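TRNA modification GTPase mnmE (Chlorobium tepidum, PDB 3GEE) hydrolyses GTP and probably takes part in adding a carboxymethylaminomethyl group to the wobble uridine (U34) of certain tRNAs. Local coordinates at residues 344-356 / 366-379. Sequence-based numbering, arbitrary orientation.
Sequences AKFLTVANKLDRA and IADGTGTEVIGISA. With GDP (guanosine-5'-diphosphate), chain B.
Asp-354 and Ser-378 meet at the guanine end of GDP. Ser-378 OG donates to Asp-354 OD2 (2.6 Å) on the anti lone pair. The same OD2 takes GDP N1 at 2.7 Å. Its partner OD1 receives GDP N2 at 3.0 Å. A carboxylate suits this place because its two oxygens match the two neighbouring N-H groups of guanine. Ser-378 OG also bonds to the amide of Asn-381, which ties the serine to the loop beyond. Asn-351 sits by the N7 edge of the base: with CG anti to the backbone N (chi1 -162°), its OD1 receives Ala-379 N (3.0 Å) in the carbonyl plane, and its ND2 bonds to the carbonyl of Ala-244, tying the end of the strand to the phosphate-binding loop. An amide fits because it both accepts and donates. Lys-352 lays its aliphatic chain over the purine, and a turn in the last torsion (chi4 74°) carries NZ to the carbonyl of Asn-243. The sequence Asn-Lys-Leu-Asp is the NKxD guanine-specificity motif of GTPases, and Ser-378 with Ala-379 begins the SAL motif of the G5 loop.

Behind the site, strands 345-351 and 374-376 run parallel. Thr-348 N bonds to Glu-373 O and Thr-348 O to Ile-375 N; Ala-350 repeats the pattern with Ile-375 O and Ile-377 N. On one face Val-349 CG1 packs on Ile-377 CG1 (3.5 Å), with helix 385-392 against the isoleucine. On the other, Ala-350 CB and Thr-348 CG2 lie against Val-374 and Ile-366, their small size letting crossover helix 360-370 come close and complete a beta-alpha-beta unit. Parallel pairing brings the segments after both strands to the sheet's C-terminal edge, where the carboxylate selects guanine and Asn-351 and Ser-378 link one segment to the other by hydrogen bonds.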
# COMPACT_ATOMS: atom_id res chain seq x y z
N ALA A 344 -24.28 29.40 -10.39
CA ALA A 344 -24.16 28.03 -10.87
C ALA A 344 -24.48 27.89 -12.35
O ALA A 344 -25.07 28.79 -12.96
CB ALA A 344 -25.06 27.12 -10.06
N LYS A 345 -24.07 26.77 -12.94
CA LYS A 345 -24.52 26.42 -14.27
C LYS A 345 -25.72 25.49 -14.13
O LYS A 345 -25.65 24.46 -13.45
CB LYS A 345 -23.42 25.74 -15.08
CG LYS A 345 -23.81 25.56 -16.54
CD LYS A 345 -22.94 24.56 -17.26
CE LYS A 345 -23.44 24.36 -18.68
NZ LYS A 345 -22.51 23.56 -19.51
N PHE A 346 -26.82 25.86 -14.79
CA PHE A 346 -28.03 25.06 -14.73
C PHE A 346 -28.17 24.19 -15.96
O PHE A 346 -27.80 24.58 -17.07
CB PHE A 346 -29.26 25.93 -14.55
CG PHE A 346 -30.33 25.26 -13.75
CD1 PHE A 346 -31.23 24.39 -14.37
CD2 PHE A 346 -30.43 25.47 -12.39
CE1 PHE A 346 -32.21 23.75 -13.63
CE2 PHE A 346 -31.41 24.84 -11.64
CZ PHE A 346 -32.30 23.98 -12.27
N LEU A 347 -28.72 22.99 -15.76
CA LEU A 347 -28.83 22.00 -16.81
C LEU A 347 -30.01 21.09 -16.49
O LEU A 347 -29.98 20.36 -15.50
CB LEU A 347 -27.52 21.20 -16.88
CG LEU A 347 -26.88 20.85 -18.22
CD1 LEU A 347 -27.63 19.73 -18.92
CD2 LEU A 347 -26.74 22.08 -19.13
N THR A 348 -31.05 21.17 -17.32
CA THR A 348 -32.27 20.38 -17.10
C THR A 348 -32.15 19.03 -17.77
O THR A 348 -31.98 18.94 -18.99
CB THR A 348 -33.53 21.11 -17.59
OG1 THR A 348 -33.61 22.40 -16.98
CG2 THR A 348 -34.80 20.32 -17.25
N VAL A 349 -32.25 17.98 -16.97
CA VAL A 349 -32.05 16.62 -17.44
C VAL A 349 -33.38 15.87 -17.42
O VAL A 349 -33.86 15.44 -16.36
CB VAL A 349 -30.99 15.88 -16.61
CG1 VAL A 349 -30.59 14.60 -17.29
CG2 VAL A 349 -29.77 16.77 -16.39
N ALA A 350 -33.97 15.73 -18.60
CA ALA A 350 -35.23 15.03 -18.77
C ALA A 350 -34.98 13.53 -18.84
O ALA A 350 -34.45 13.03 -19.83
CB ALA A 350 -35.95 15.53 -20.01
N ASN A 351 -35.37 12.82 -17.78
CA ASN A 351 -35.10 11.39 -17.66
C ASN A 351 -36.23 10.51 -18.19
O ASN A 351 -37.34 10.99 -18.43
CB ASN A 351 -34.78 11.03 -16.20
CG ASN A 351 -34.07 9.70 -16.06
OD1 ASN A 351 -33.40 9.23 -16.99
ND2 ASN A 351 -34.21 9.07 -14.90
N LYS A 352 -35.94 9.22 -18.37
CA LYS A 352 -36.92 8.22 -18.82
C LYS A 352 -37.32 8.43 -20.29
O LYS A 352 -38.49 8.31 -20.65
CB LYS A 352 -38.15 8.18 -17.90
CG LYS A 352 -37.83 7.81 -16.45
CD LYS A 352 -39.10 7.50 -15.68
CE LYS A 352 -38.80 6.95 -14.28
NZ LYS A 352 -38.31 8.01 -13.35
N LEU A 353 -36.33 8.75 -21.12
CA LEU A 353 -36.52 8.96 -22.55
C LEU A 353 -36.76 7.65 -23.31
O LEU A 353 -37.28 7.66 -24.43
CB LEU A 353 -35.31 9.71 -23.13
CG LEU A 353 -35.16 9.93 -24.65
CD1 LEU A 353 -36.09 11.02 -25.15
CD2 LEU A 353 -33.71 10.26 -24.99
N ASP A 354 -36.38 6.53 -22.70
CA ASP A 354 -36.52 5.21 -23.33
C ASP A 354 -37.97 4.82 -23.64
O ASP A 354 -38.22 4.07 -24.58
CB ASP A 354 -35.80 4.13 -22.52
CG ASP A 354 -36.17 4.16 -21.04
OD1 ASP A 354 -37.26 3.67 -20.68
OD2 ASP A 354 -35.35 4.66 -20.24
N ARG A 355 -38.91 5.33 -22.84
CA ARG A 355 -40.33 5.20 -23.14
C ARG A 355 -40.88 6.51 -23.71
O ARG A 355 -40.26 7.56 -23.55
CB ARG A 355 -41.14 4.74 -21.92
CG ARG A 355 -41.50 5.83 -20.91
CD ARG A 355 -40.49 5.93 -19.77
NE ARG A 355 -40.48 4.72 -18.94
CZ ARG A 355 -41.22 4.55 -17.84
NH1 ARG A 355 -41.13 3.41 -17.16
NH2 ARG A 355 -42.05 5.49 -17.43
N ALA A 356 -42.04 6.43 -24.36
CA ALA A 356 -42.65 7.57 -25.06
C ALA A 356 -41.70 8.19 -26.09
O ALA A 356 -41.06 9.22 -25.85
CB ALA A 356 -43.16 8.63 -24.06
N ILE A 366 -40.43 21.89 -21.91
CA ILE A 366 -39.69 22.03 -20.66
C ILE A 366 -38.65 23.13 -20.81
O ILE A 366 -38.42 23.90 -19.88
CB ILE A 366 -38.99 20.71 -20.25
CG1 ILE A 366 -40.00 19.56 -20.15
CG2 ILE A 366 -38.27 20.89 -18.92
CD1 ILE A 366 -39.38 18.19 -19.95
N ALA A 367 -38.05 23.20 -21.99
CA ALA A 367 -37.05 24.21 -22.32
C ALA A 367 -37.65 25.59 -22.28
O ALA A 367 -37.17 26.46 -21.55
CB ALA A 367 -36.46 23.93 -23.70
N ASP A 368 -38.72 25.79 -23.04
CA ASP A 368 -39.39 27.08 -23.18
C ASP A 368 -40.03 27.55 -21.89
O ASP A 368 -40.02 28.74 -21.59
CB ASP A 368 -40.44 27.02 -24.29
CG ASP A 368 -39.84 26.70 -25.65
OD1 ASP A 368 -40.59 26.24 -26.54
OD2 ASP A 368 -38.62 26.91 -25.84
N GLY A 369 -40.57 26.62 -21.12
CA GLY A 369 -41.24 26.96 -19.87
C GLY A 369 -40.33 27.34 -18.73
O GLY A 369 -40.78 27.86 -17.72
N THR A 370 -39.03 27.09 -18.90
CA THR A 370 -38.06 27.31 -17.82
C THR A 370 -36.90 28.21 -18.23
O THR A 370 -36.22 28.79 -17.38
CB THR A 370 -37.46 25.99 -17.36
OG1 THR A 370 -36.78 25.39 -18.46
CG2 THR A 370 -38.55 25.05 -16.87
N GLY A 371 -36.68 28.31 -19.54
CA GLY A 371 -35.58 29.10 -20.08
C GLY A 371 -34.23 28.47 -19.82
O GLY A 371 -33.20 29.13 -19.96
N THR A 372 -34.23 27.20 -19.43
CA THR A 372 -33.00 26.46 -19.20
C THR A 372 -32.70 25.61 -20.44
O THR A 372 -33.52 25.55 -21.36
CB THR A 372 -33.14 25.52 -17.99
OG1 THR A 372 -34.05 24.46 -18.31
CG2 THR A 372 -33.63 26.27 -16.77
N GLU A 373 -31.53 24.97 -20.45
CA GLU A 373 -31.22 23.99 -21.48
C GLU A 373 -31.60 22.58 -21.04
O GLU A 373 -31.27 22.15 -19.93
CB GLU A 373 -29.75 24.06 -21.88
CG GLU A 373 -29.51 24.76 -23.21
CD GLU A 373 -28.29 24.23 -23.95
OE1 GLU A 373 -27.24 24.03 -23.30
OE2 GLU A 373 -28.39 24.01 -25.18
N VAL A 374 -32.28 21.87 -21.94
CA VAL A 374 -32.81 20.54 -21.64
C VAL A 374 -32.07 19.46 -22.42
O VAL A 374 -31.73 19.64 -23.60
CB VAL A 374 -34.34 20.47 -21.92
CG1 VAL A 374 -34.89 19.08 -21.64
CG2 VAL A 374 -35.08 21.49 -21.07
N ILE A 375 -31.82 18.33 -21.76
CA ILE A 375 -31.22 17.16 -22.39
C ILE A 375 -32.02 15.90 -22.10
O ILE A 375 -32.35 15.61 -20.94
CB ILE A 375 -29.73 16.98 -21.99
CG1 ILE A 375 -28.88 18.07 -22.65
CG2 ILE A 375 -29.21 15.60 -22.39
CD1 ILE A 375 -27.52 18.24 -22.05
N GLY A 376 -32.33 15.16 -23.16
CA GLY A 376 -33.02 13.88 -23.06
C GLY A 376 -32.09 12.79 -22.56
O GLY A 376 -31.00 12.59 -23.10
N ILE A 377 -32.53 12.09 -21.52
CA ILE A 377 -31.72 11.08 -20.85
C ILE A 377 -32.52 9.82 -20.52
O ILE A 377 -33.67 9.90 -20.06
CB ILE A 377 -31.06 11.66 -19.56
CG1 ILE A 377 -29.80 12.46 -19.90
CG2 ILE A 377 -30.74 10.57 -18.52
CD1 ILE A 377 -28.76 11.69 -20.70
N SER A 378 -31.92 8.67 -20.79
CA SER A 378 -32.36 7.41 -20.24
C SER A 378 -31.28 6.94 -19.28
O SER A 378 -30.28 6.37 -19.70
CB SER A 378 -32.59 6.38 -21.35
OG SER A 378 -32.86 5.10 -20.79
N ALA A 379 -31.49 7.21 -17.99
CA ALA A 379 -30.52 6.85 -16.95
C ALA A 379 -30.38 5.34 -16.76
O ALA A 379 -29.35 4.87 -16.28
CB ALA A 379 -30.88 7.53 -15.64
PB GDP B . -34.52 8.62 -7.02
O1B GDP B . -33.05 8.69 -6.71
O2B GDP B . -35.12 10.00 -7.02
O3B GDP B . -35.21 7.76 -5.99
O3A GDP B . -34.72 7.97 -8.47
PA GDP B . -34.19 6.49 -8.79
O1A GDP B . -32.87 6.55 -9.50
O2A GDP B . -34.08 5.67 -7.52
O5' GDP B . -35.31 5.88 -9.77
C5' GDP B . -36.59 5.51 -9.26
C4' GDP B . -37.19 4.45 -10.16
O4' GDP B . -37.29 4.95 -11.50
C3' GDP B . -36.33 3.19 -10.20
O3' GDP B . -37.02 2.12 -9.54
C2' GDP B . -36.07 2.91 -11.67
O2' GDP B . -36.53 1.61 -12.05
C1' GDP B . -36.83 3.97 -12.45
N9 GDP B . -35.96 4.61 -13.46
C8 GDP B . -34.94 5.46 -13.20
N7 GDP B . -34.34 5.87 -14.35
C5 GDP B . -34.98 5.28 -15.37
C6 GDP B . -34.85 5.29 -16.85
O6 GDP B . -33.97 5.96 -17.43
N1 GDP B . -35.71 4.54 -17.56
C2 GDP B . -36.68 3.80 -16.97
N2 GDP B . -37.50 3.07 -17.77
N3 GDP B . -36.85 3.75 -15.62
C4 GDP B . -36.05 4.46 -14.79